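Local coordinates for protein TRAP dicarboxylate transporter-DctP subunit (Marinobacter aquaeolei, PDB 4PFI) that probably binds a small organic solute, such as a carboxylate, in the periplasm and delivers it to a TRAP transporter for uptake, at residues Gln56-Glu59 and Gln60-Leu64; Ala139-Pro142 and Ala143-Ala147; Glu283-Asn286 and Lys287-Glu291. One frame throughout, in Å; residues are numbered along the deposited sequence.

Contact 1 (Gln56-Glu59 and Gln60-Leu64); sequences QFRE and QVEAL
Phe57 carries its ring anti to the backbone N (chi1 177°), leaning forward along the helix, and Val61, one turn on, sets CG2 beside its own backbone N, leaning back. The two groups therefore meet: Val61 CG2 sits over one face of the Phe57 ring, displaced toward the rim, 4.0 Å from the ring centroid. This is a CH-pi contact, with the methyl 16° off the ring normal; the ring carbon CZ of Phe57 is 3.9 Å from Val61 CG2. The same i to i+4 spacing pairs Arg58 with Glu62, whose side chains run side by side in one direction. Here it is the aliphatic part of the arginine that touches: Arg58 CG lies 3.6 Å from Glu62 OE2. The chain of Arg58 bends at chi3 and leads its guanidinium off, leaving Arg58 NE 5.2 Å from Glu62 OE1, so the opposite charges lie near one another, with their planes 40° apart, but form no salt bridge. Glu62 OE2 instead accepts a hydrogen bond from the backbone N of Val71. Beneath the side chains the backbone keeps regular alpha-helical bonding, with Val61 N giving a hydrogen bond to Phe57 O at 3.0 Å and Glu62 N one to Arg58 O at 3.0 Å. All this lies on helix 49-65, the crossover of the beta-alpha-beta unit that links the parallel strands 37-41 and 70-74. Val61 and Arg58 rest on Val71 of strand 70-74, while Phe57 packs edge-to-face with Phe40 of strand 37-41 and touches Leu267, Thr270 and Ile271 of the long helix 263-296, which puts its ring between sheet and helix.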
ATOM      1  N   GLN A  56     -10.280  11.099 -10.161  1.00 27.18           N
ATOM      2  CA  GLN A  56     -10.096  10.793 -11.562  1.00 27.50           C
ATOM      3  C   GLN A  56     -11.048   9.691 -12.027  1.00 32.84           C
ATOM      4  O   GLN A  56     -11.537   9.724 -13.162  1.00 31.30           O
ATOM      5  CB  GLN A  56      -8.669  10.339 -11.805  1.00 26.57           C
ATOM      6  CG  GLN A  56      -7.647  11.421 -11.599  1.00 34.96           C
ATOM      7  CD  GLN A  56      -7.595  12.338 -12.793  1.00 45.30           C
ATOM      8  OE1 GLN A  56      -8.100  13.462 -12.741  1.00 48.99           O
ATOM      9  NE2 GLN A  56      -7.020  11.851 -13.901  1.00 45.35           N
ATOM     10  N   PHE A  57     -11.289   8.708 -11.163  1.00 26.77           N
ATOM     11  CA  PHE A  57     -12.202   7.615 -11.486  1.00 28.19           C
ATOM     12  C   PHE A  57     -13.623   8.161 -11.638  1.00 31.48           C
ATOM     13  O   PHE A  57     -14.363   7.746 -12.529  1.00 31.17           O
ATOM     14  CB  PHE A  57     -12.175   6.547 -10.395  1.00 27.91           C
ATOM     15  CG  PHE A  57     -13.143   5.412 -10.610  1.00 28.09           C
ATOM     16  CD1 PHE A  57     -12.817   4.352 -11.450  1.00 30.13           C
ATOM     17  CD2 PHE A  57     -14.356   5.385  -9.949  1.00 29.32           C
ATOM     18  CE1 PHE A  57     -13.690   3.288 -11.635  1.00 32.61           C
ATOM     19  CE2 PHE A  57     -15.245   4.324 -10.126  1.00 32.34           C
ATOM     20  CZ  PHE A  57     -14.917   3.275 -10.972  1.00 32.82           C
ATOM     21  N   ARG A  58     -13.978   9.114 -10.775  1.00 31.37           N
ATOM     22  CA  ARG A  58     -15.293   9.740 -10.814  1.00 34.26           C
ATOM     23  C   ARG A  58     -15.476  10.516 -12.095  1.00 32.94           C
ATOM     24  O   ARG A  58     -16.455  10.302 -12.801  1.00 35.94           O
ATOM     25  CB  ARG A  58     -15.506  10.675  -9.609  1.00 35.39           C
ATOM     26  CG  ARG A  58     -16.854  11.417  -9.598  1.00 35.15           C
ATOM     27  CD  ARG A  58     -17.021  12.271  -8.364  1.00 33.94           C
ATOM     28  NE  ARG A  58     -15.909  13.209  -8.271  1.00 43.19           N
ATOM     29  CZ  ARG A  58     -15.484  13.771  -7.139  1.00 46.75           C
ATOM     30  NH1 ARG A  58     -16.097  13.507  -5.989  1.00 46.29           N
ATOM     31  NH2 ARG A  58     -14.444  14.609  -7.156  1.00 45.51           N
ATOM     32  N   GLU A  59     -14.540  11.421 -12.388  1.00 29.33           N
ATOM     33  CA  GLU A  59     -14.663  12.298 -13.555  1.00 34.14           C
ATOM     34  C   GLU A  59     -14.782  11.488 -14.834  1.00 37.13           C
ATOM     35  O   GLU A  59     -15.585  11.806 -15.702  1.00 40.90           O
ATOM     36  CB  GLU A  59     -13.474  13.247 -13.664  1.00 35.65           C
ATOM     37  CG  GLU A  59     -13.576  14.403 -12.713  1.00 42.95           C
ATOM     38  CD  GLU A  59     -12.264  15.155 -12.536  1.00 51.41           C
ATOM     39  OE1 GLU A  59     -11.184  14.544 -12.717  1.00 51.89           O
ATOM     40  OE2 GLU A  59     -12.308  16.366 -12.203  1.00 55.08           O
ATOM     41  N   GLN A  60     -13.988  10.427 -14.919  1.00 36.10           N
ATOM     42  CA  GLN A  60     -13.928   9.575 -16.099  1.00 34.56           C
ATOM     43  C   GLN A  60     -15.209   8.773 -16.270  1.00 31.91           C
ATOM     44  O   GLN A  60     -15.792   8.745 -17.349  1.00 34.86           O
ATOM     45  CB  GLN A  60     -12.749   8.605 -16.002  1.00 33.58           C
ATOM     46  CG  GLN A  60     -12.507   7.769 -17.265  1.00 40.80           C
ATOM     47  CD  GLN A  60     -12.109   8.618 -18.458  1.00 48.00           C
ATOM     48  OE1 GLN A  60     -11.786   9.795 -18.299  1.00 51.60           O
ATOM     49  NE2 GLN A  60     -12.119   8.028 -19.662  1.00 46.68           N
ATOM     50  N   VAL A  61     -15.632   8.095 -15.216  1.00 31.45           N
ATOM     51  CA  VAL A  61     -16.829   7.276 -15.302  1.00 32.55           C
ATOM     52  C   VAL A  61     -18.107   8.096 -15.607  1.00 36.90           C
ATOM     53  O   VAL A  61     -18.972   7.642 -16.348  1.00 39.52           O
ATOM     54  CB  VAL A  61     -17.007   6.420 -14.041  1.00 31.86           C
ATOM     55  CG1 VAL A  61     -18.428   5.941 -13.903  1.00 32.90           C
ATOM     56  CG2 VAL A  61     -16.059   5.243 -14.114  1.00 33.53           C
ATOM     57  N   GLU A  62     -18.209   9.302 -15.062  1.00 37.58           N
ATOM     58  CA  GLU A  62     -19.375  10.146 -15.287  1.00 40.11           C
ATOM     59  C   GLU A  62     -19.413  10.627 -16.745  1.00 43.77           C
ATOM     60  O   GLU A  62     -20.472  10.640 -17.382  1.00 46.69           O
ATOM     61  CB  GLU A  62     -19.376  11.318 -14.292  1.00 38.07           C
ATOM     62  CG  GLU A  62     -19.585  10.847 -12.820  1.00 54.57           C
ATOM     63  CD  GLU A  62     -19.761  11.978 -11.802  1.00 53.56           C
ATOM     64  OE1 GLU A  62     -19.385  13.137 -12.092  1.00 53.98           O
ATOM     65  OE2 GLU A  62     -20.268  11.699 -10.691  1.00 52.96           O
ATOM     66  N   ALA A  63     -18.249  10.969 -17.287  1.00 42.00           N
ATOM     67  CA  ALA A  63     -18.159  11.421 -18.673  1.00 42.99           C
ATOM     68  C   ALA A  63     -18.406  10.288 -19.697  1.00 43.89           C
ATOM     69  O   ALA A  63     -18.989  10.530 -20.745  1.00 47.85           O
ATOM     70  CB  ALA A  63     -16.811  12.087 -18.920  1.00 37.92           C
ATOM     71  N   LEU A  64     -17.961   9.069 -19.382  1.00 39.54           N
ATOM     72  CA  LEU A  64     -18.170   7.889 -20.234  1.00 40.01           C
ATOM     73  C   LEU A  64     -19.627   7.451 -20.247  1.00 42.83           C
ATOM     74  O   LEU A  64     -20.148   7.004 -21.275  1.00 45.75           O
ATOM     75  CB  LEU A  64     -17.362   6.692 -19.729  1.00 38.49           C
ATOM     76  CG  LEU A  64     -15.843   6.720 -19.887  1.00 37.02           C
ATOM     77  CD1 LEU A  64     -15.202   5.769 -18.887  1.00 34.00           C
ATOM     78  CD2 LEU A  64     -15.444   6.367 -21.308  1.00 39.15           C
TER

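Contact 2 (Ala139-Pro142 and Ala143-Ala147); sequences AFEP and AYHNA
Phe140 and Tyr144, one helical turn apart, cross at a slant, with Phe140 CD1 4.1 Å from Tyr144 CE1. Tyr144 holds CG beside its backbone N (chi1 -85°), which swings the ring back along the helix until its edge meets the preceding turn: Phe140 O lies in the ring plane, 3.3 Å from Tyr144 CD1. That same carbonyl oxygen accepts the backbone N-H of Tyr144 at 3.2 Å. His145 has a similar first torsion, -79°, and its imidazole also folds back, bringing CD2 to 3.1 Å from Glu141 O, the oxygen that takes the hydrogen bond from His145 N. Glu141 and His145 approach without joining, since Glu141 OE1 stays 4.3 Å from His145 NE2; the other ring nitrogen, ND1, is hydrogen-bonded to Glu253 and so ties down the turn of the imidazole. Pro142 has no N-H to offer the turn before it, and the helix kinks there, yet its carbonyl still receives Asn146 N at 2.9 Å. Phe140 also packs edge-to-face with Phe136 and Phe154, and Tyr144 touches Leu151 and Phe154 of strand 149-164. The arrangement is that of the last turns of an amphipathic helix, 134-145, whose aromatic side is buried against the strand that follows it in this solute-binding protein fold.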
ATOM      1  N   ALA A 139      -4.064 -14.504 -10.512  1.00 43.51           N
ATOM      2  CA  ALA A 139      -3.516 -15.343  -9.444  1.00 44.58           C
ATOM      3  C   ALA A 139      -4.070 -14.938  -8.058  1.00 44.79           C
ATOM      4  O   ALA A 139      -4.112 -15.747  -7.127  1.00 44.14           O
ATOM      5  CB  ALA A 139      -1.972 -15.308  -9.458  1.00 39.11           C
ATOM      6  N   PHE A 140      -4.531 -13.697  -7.942  1.00 39.85           N
ATOM      7  CA  PHE A 140      -5.015 -13.182  -6.677  1.00 37.18           C
ATOM      8  C   PHE A 140      -6.508 -13.276  -6.552  1.00 35.91           C
ATOM      9  O   PHE A 140      -7.027 -13.356  -5.442  1.00 39.00           O
ATOM     10  CB  PHE A 140      -4.621 -11.716  -6.532  1.00 31.14           C
ATOM     11  CG  PHE A 140      -3.306 -11.507  -5.876  1.00 29.02           C
ATOM     12  CD1 PHE A 140      -3.199 -11.553  -4.498  1.00 28.52           C
ATOM     13  CD2 PHE A 140      -2.186 -11.231  -6.627  1.00 30.74           C
ATOM     14  CE1 PHE A 140      -1.984 -11.329  -3.875  1.00 30.23           C
ATOM     15  CE2 PHE A 140      -0.971 -11.001  -6.017  1.00 32.60           C
ATOM     16  CZ  PHE A 140      -0.864 -11.049  -4.631  1.00 30.65           C
ATOM     17  N   GLU A 141      -7.195 -13.227  -7.689  1.00 38.82           N
ATOM     18  CA  GLU A 141      -8.664 -13.208  -7.720  1.00 41.08           C
ATOM     19  C   GLU A 141      -9.339 -14.237  -6.807  1.00 41.96           C
ATOM     20  O   GLU A 141     -10.271 -13.901  -6.092  1.00 42.62           O
ATOM     21  CB  GLU A 141      -9.182 -13.389  -9.153  1.00 40.48           C
ATOM     22  CG  GLU A 141      -9.242 -12.107  -9.966  1.00 47.70           C
ATOM     23  CD  GLU A 141      -9.797 -12.318 -11.377  1.00 56.32           C
ATOM     24  OE1 GLU A 141     -10.795 -13.072 -11.543  1.00 60.57           O
ATOM     25  OE2 GLU A 141      -9.225 -11.735 -12.327  1.00 54.34           O
ATOM     26  N   PRO A 142      -8.892 -15.499  -6.851  1.00 43.96           N
ATOM     27  CA  PRO A 142      -9.495 -16.553  -6.023  1.00 45.70           C
ATOM     28  C   PRO A 142      -9.347 -16.271  -4.525  1.00 47.77           C
ATOM     29  O   PRO A 142     -10.298 -16.495  -3.777  1.00 47.25           O
ATOM     30  CB  PRO A 142      -8.704 -17.805  -6.420  1.00 45.37           C
ATOM     31  CG  PRO A 142      -8.140 -17.497  -7.761  1.00 47.39           C
ATOM     32  CD  PRO A 142      -7.839 -16.035  -7.728  1.00 45.47           C
ATOM     33  N   ALA A 143      -8.183 -15.775  -4.096  1.00 47.34           N
ATOM     34  CA  ALA A 143      -7.959 -15.490  -2.680  1.00 43.80           C
ATOM     35  C   ALA A 143      -8.941 -14.424  -2.201  1.00 40.00           C
ATOM     36  O   ALA A 143      -9.446 -14.482  -1.076  1.00 42.41           O
ATOM     37  CB  ALA A 143      -6.527 -15.053  -2.442  1.00 44.56           C
ATOM     38  N   TYR A 144      -9.223 -13.461  -3.072  1.00 35.24           N
ATOM     39  CA  TYR A 144     -10.163 -12.392  -2.760  1.00 40.19           C
ATOM     40  C   TYR A 144     -11.606 -12.885  -2.732  1.00 45.53           C
ATOM     41  O   TYR A 144     -12.393 -12.476  -1.869  1.00 42.24           O
ATOM     42  CB  TYR A 144     -10.043 -11.266  -3.786  1.00 39.33           C
ATOM     43  CG  TYR A 144      -8.957 -10.263  -3.468  1.00 37.60           C
ATOM     44  CD1 TYR A 144      -7.648 -10.502  -3.839  1.00 37.70           C
ATOM     45  CD2 TYR A 144      -9.245  -9.079  -2.805  1.00 34.10           C
ATOM     46  CE1 TYR A 144      -6.667  -9.614  -3.565  1.00 36.99           C
ATOM     47  CE2 TYR A 144      -8.258  -8.170  -2.526  1.00 33.35           C
ATOM     48  CZ  TYR A 144      -6.969  -8.450  -2.912  1.00 35.00           C
ATOM     49  OH  TYR A 144      -5.945  -7.588  -2.674  1.00 34.69           O
ATOM     50  N   HIS A 145     -11.947 -13.738  -3.704  1.00 47.95           N
ATOM     51  CA  HIS A 145     -13.279 -14.332  -3.800  1.00 44.85           C
ATOM     52  C   HIS A 145     -13.530 -15.100  -2.527  1.00 47.06           C
ATOM     53  O   HIS A 145     -14.595 -15.000  -1.934  1.00 50.14           O
ATOM     54  CB  HIS A 145     -13.391 -15.267  -5.004  1.00 43.91           C
ATOM     55  CG  HIS A 145     -13.590 -14.560  -6.313  1.00 46.49           C
ATOM     56  ND1 HIS A 145     -14.583 -13.623  -6.514  1.00 45.12           N
ATOM     57  CD2 HIS A 145     -12.945 -14.681  -7.500  1.00 45.78           C
ATOM     58  CE1 HIS A 145     -14.530 -13.186  -7.760  1.00 41.08           C
ATOM     59  NE2 HIS A 145     -13.543 -13.809  -8.379  1.00 42.38           N
ATOM     60  N   ASN A 146     -12.518 -15.838  -2.091  1.00 52.58           N
ATOM     61  CA  ASN A 146     -12.575 -16.588  -0.840  1.00 56.84           C
ATOM     62  C   ASN A 146     -12.951 -15.709   0.360  1.00 54.62           C
ATOM     63  O   ASN A 146     -13.426 -16.212   1.372  1.00 59.53           O
ATOM     64  CB  ASN A 146     -11.230 -17.278  -0.594  1.00 59.71           C
ATOM     65  CG  ASN A 146     -11.279 -18.276   0.541  1.00 65.70           C
ATOM     66  OD1 ASN A 146     -10.908 -17.957   1.674  1.00 66.02           O
ATOM     67  ND2 ASN A 146     -11.720 -19.501   0.245  1.00 69.33           N
ATOM     68  N   ALA A 147     -12.733 -14.400   0.246  1.00 49.55           N
ATOM     69  CA  ALA A 147     -13.123 -13.441   1.290  1.00 46.45           C
ATOM     70  C   ALA A 147     -14.391 -12.682   0.889  1.00 49.51           C
ATOM     71  O   ALA A 147     -14.792 -11.728   1.562  1.00 52.39           O
ATOM     72  CB  ALA A 147     -11.972 -12.452   1.579  1.00 44.12           C
TER

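Contact 3 (Glu283-Asn286 and Lys287-Glu291); sequences EDLN and KERLE
Leu285 and Arg289 cross at a slant on one side of the helix, the methyl CD1 of the leucine lying over one face of the guanidinium. Leu285 CD1 stands 3.5 Å above that plane, displaced toward the rim, and comes nearest to Arg289 NH1, at 3.6 Å. Two torsions prepare this meeting: Leu285 CG is anti to its own nitrogen (chi1 178°) and leans forward, while Arg289 CG lies beside its nitrogen (chi1 -69°) and the chain bends at chi2 and chi3, folding the guanidinium back. On the way Arg289 CG passes 3.2 Å from Leu285 O, which accepts the backbone N-H of Arg289. Asn286, next along the chain, has its amide held at both ends: OD1 accepts from Phe223 N of helix 222-228, and ND2 donates to Gln282 OE1 and to Glu157 O of strand 149-164. The amine of Lys287 ends near the carboxylates of Glu283 and Asp284, yet Lys287 NZ stops 5.1 Å from Glu283 OE2 and as far from Asp284 OD1. Leu285 and Arg289 both touch Phe223, and Arg289 also forms long, weak ion pairs with Glu226 and Glu227. Replacing Arg289 with an alanine would probably bare one side of Leu285 CD1 and leave those two glutamates without their distant positive partner. Arg289 thus meets Leu285 by van der Waals contact, a methyl against the face of its guanidinium, and any pull between the arginine and its acidic neighbours is probably modest.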
ATOM      1  N   GLU A 283       4.132   9.618  -7.631  1.00 22.37           N
ATOM      2  CA  GLU A 283       5.503  10.152  -7.710  1.00 22.53           C
ATOM      3  C   GLU A 283       5.495  11.651  -7.383  1.00 22.26           C
ATOM      4  O   GLU A 283       6.305  12.130  -6.586  1.00 21.16           O
ATOM      5  CB  GLU A 283       6.111   9.937  -9.110  1.00 26.46           C
ATOM      6  CG  GLU A 283       7.576  10.404  -9.228  1.00 27.09           C
ATOM      7  CD  GLU A 283       8.183  10.169 -10.604  1.00 40.88           C
ATOM      8  OE1 GLU A 283       7.452   9.736 -11.516  1.00 48.21           O
ATOM      9  OE2 GLU A 283       9.400  10.419 -10.783  1.00 45.84           O
ATOM     10  N   ASP A 284       4.559  12.370  -8.008  1.00 21.74           N
ATOM     11  CA  ASP A 284       4.392  13.809  -7.825  1.00 20.43           C
ATOM     12  C   ASP A 284       3.926  14.180  -6.403  1.00 23.91           C
ATOM     13  O   ASP A 284       4.489  15.084  -5.781  1.00 19.92           O
ATOM     14  CB  ASP A 284       3.372  14.343  -8.836  1.00 20.30           C
ATOM     15  CG  ASP A 284       3.955  14.515 -10.257  1.00 33.39           C
ATOM     16  OD1 ASP A 284       5.203  14.536 -10.432  1.00 36.76           O
ATOM     17  OD2 ASP A 284       3.151  14.660 -11.209  1.00 39.30           O
ATOM     18  N   LEU A 285       2.902  13.495  -5.880  1.00 19.16           N
ATOM     19  CA  LEU A 285       2.405  13.840  -4.548  1.00 17.17           C
ATOM     20  C   LEU A 285       3.509  13.615  -3.504  1.00 16.21           C
ATOM     21  O   LEU A 285       3.728  14.434  -2.617  1.00 15.57           O
ATOM     22  CB  LEU A 285       1.175  13.030  -4.163  1.00 17.92           C
ATOM     23  CG  LEU A 285       0.631  13.312  -2.743  1.00 18.10           C
ATOM     24  CD1 LEU A 285       0.170  14.765  -2.566  1.00 16.49           C
ATOM     25  CD2 LEU A 285      -0.503  12.360  -2.418  1.00 20.08           C
ATOM     26  N   ASN A 286       4.207  12.497  -3.626  1.00 16.21           N
ATOM     27  CA  ASN A 286       5.261  12.184  -2.690  1.00 15.89           C
ATOM     28  C   ASN A 286       6.415  13.196  -2.785  1.00 17.56           C
ATOM     29  O   ASN A 286       6.987  13.571  -1.763  1.00 15.57           O
ATOM     30  CB  ASN A 286       5.731  10.743  -2.866  1.00 15.64           C
ATOM     31  CG  ASN A 286       4.754   9.751  -2.270  1.00 15.53           C
ATOM     32  OD1 ASN A 286       4.335   9.916  -1.125  1.00 17.23           O
ATOM     33  ND2 ASN A 286       4.335   8.737  -3.055  1.00 16.51           N
ATOM     34  N   LYS A 287       6.719  13.673  -3.992  1.00 16.11           N
ATOM     35  CA  LYS A 287       7.802  14.639  -4.150  1.00 17.77           C
ATOM     36  C   LYS A 287       7.429  15.978  -3.509  1.00 17.12           C
ATOM     37  O   LYS A 287       8.248  16.625  -2.867  1.00 19.86           O
ATOM     38  CB  LYS A 287       8.141  14.821  -5.630  1.00 20.05           C
ATOM     39  CG  LYS A 287       9.146  15.913  -5.906  1.00 27.09           C
ATOM     40  CD  LYS A 287       9.288  16.187  -7.413  1.00 35.60           C
ATOM     41  CE  LYS A 287      10.026  15.057  -8.149  1.00 44.29           C
ATOM     42  NZ  LYS A 287      10.164  15.329  -9.623  1.00 47.61           N
ATOM     43  N   GLU A 288       6.178  16.367  -3.663  1.00 17.29           N
ATOM     44  CA  GLU A 288       5.647  17.607  -3.104  1.00 19.53           C
ATOM     45  C   GLU A 288       5.706  17.529  -1.573  1.00 18.65           C
ATOM     46  O   GLU A 288       6.112  18.464  -0.881  1.00 16.74           O
ATOM     47  CB  GLU A 288       4.189  17.705  -3.532  1.00 27.92           C
ATOM     48  CG  GLU A 288       3.614  19.074  -3.746  1.00 39.10           C
ATOM     49  CD  GLU A 288       2.141  19.004  -4.223  1.00 46.19           C
ATOM     50  OE1 GLU A 288       1.266  19.569  -3.522  1.00 47.70           O
ATOM     51  OE2 GLU A 288       1.850  18.372  -5.281  1.00 46.10           O
ATOM     52  N   ARG A 289       5.285  16.392  -1.045  1.00 14.40           N
ATOM     53  CA  ARG A 289       5.206  16.247   0.388  1.00 13.59           C
ATOM     54  C   ARG A 289       6.606  16.195   0.975  1.00 13.15           C
ATOM     55  O   ARG A 289       6.851  16.725   2.062  1.00 14.17           O
ATOM     56  CB  ARG A 289       4.430  15.015   0.730  1.00 13.47           C
ATOM     57  CG  ARG A 289       2.969  15.175   0.379  1.00 16.91           C
ATOM     58  CD  ARG A 289       2.336  16.218   1.239  1.00 16.53           C
ATOM     59  NE  ARG A 289       1.009  15.777   1.629  1.00 20.25           N
ATOM     60  CZ  ARG A 289      -0.109  16.196   1.076  1.00 24.00           C
ATOM     61  NH1 ARG A 289      -0.080  17.095   0.109  1.00 31.60           N
ATOM     62  NH2 ARG A 289      -1.269  15.726   1.499  1.00 25.60           N
ATOM     63  N   LEU A 290       7.550  15.611   0.239  1.00 13.32           N
ATOM     64  CA  LEU A 290       8.931  15.624   0.698  1.00 13.04           C
ATOM     65  C   LEU A 290       9.468  17.066   0.817  1.00 16.80           C
ATOM     66  O   LEU A 290      10.127  17.394   1.799  1.00 16.71           O
ATOM     67  CB  LEU A 290       9.822  14.763  -0.190  1.00 13.44           C
ATOM     68  CG  LEU A 290      11.295  14.691   0.239  1.00 14.01           C
ATOM     69  CD1 LEU A 290      11.504  14.333   1.721  1.00 12.37           C
ATOM     70  CD2 LEU A 290      11.972  13.649  -0.653  1.00 15.87           C
ATOM     71  N   GLU A 291       9.170  17.938  -0.147  1.00 16.94           N
ATOM     72  CA  GLU A 291       9.599  19.345  -0.034  1.00 19.02           C
ATOM     73  C   GLU A 291       8.946  20.009   1.193  1.00 17.81           C
ATOM     74  O   GLU A 291       9.590  20.758   1.924  1.00 20.91           O
ATOM     75  CB  GLU A 291       9.258  20.134  -1.306  1.00 25.89           C
TER

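Overall arrangement
The three contacts are separate turns of three helices, in series along the chain, and none touches another. Contacts 1 and 3 have centres about 25 Å apart and nearest atoms about 11 Å apart, yet helix 263-296 connects them: its early part receives Phe57 of contact 1, and its later part holds contact 3. Contact 2 is more remote, its centre about 27 Å from contact 1's and about 33 Å from contact 3's, on the other side of the chain's centre from the latter. Strand 149-164 bridges them, packing on Tyr144 and bonding Asn286 through Glu157. The bound sodium ion, at a site formed with Gln234, Asn235 and Gly298, lies about 13 Å from the Leu290 side chain.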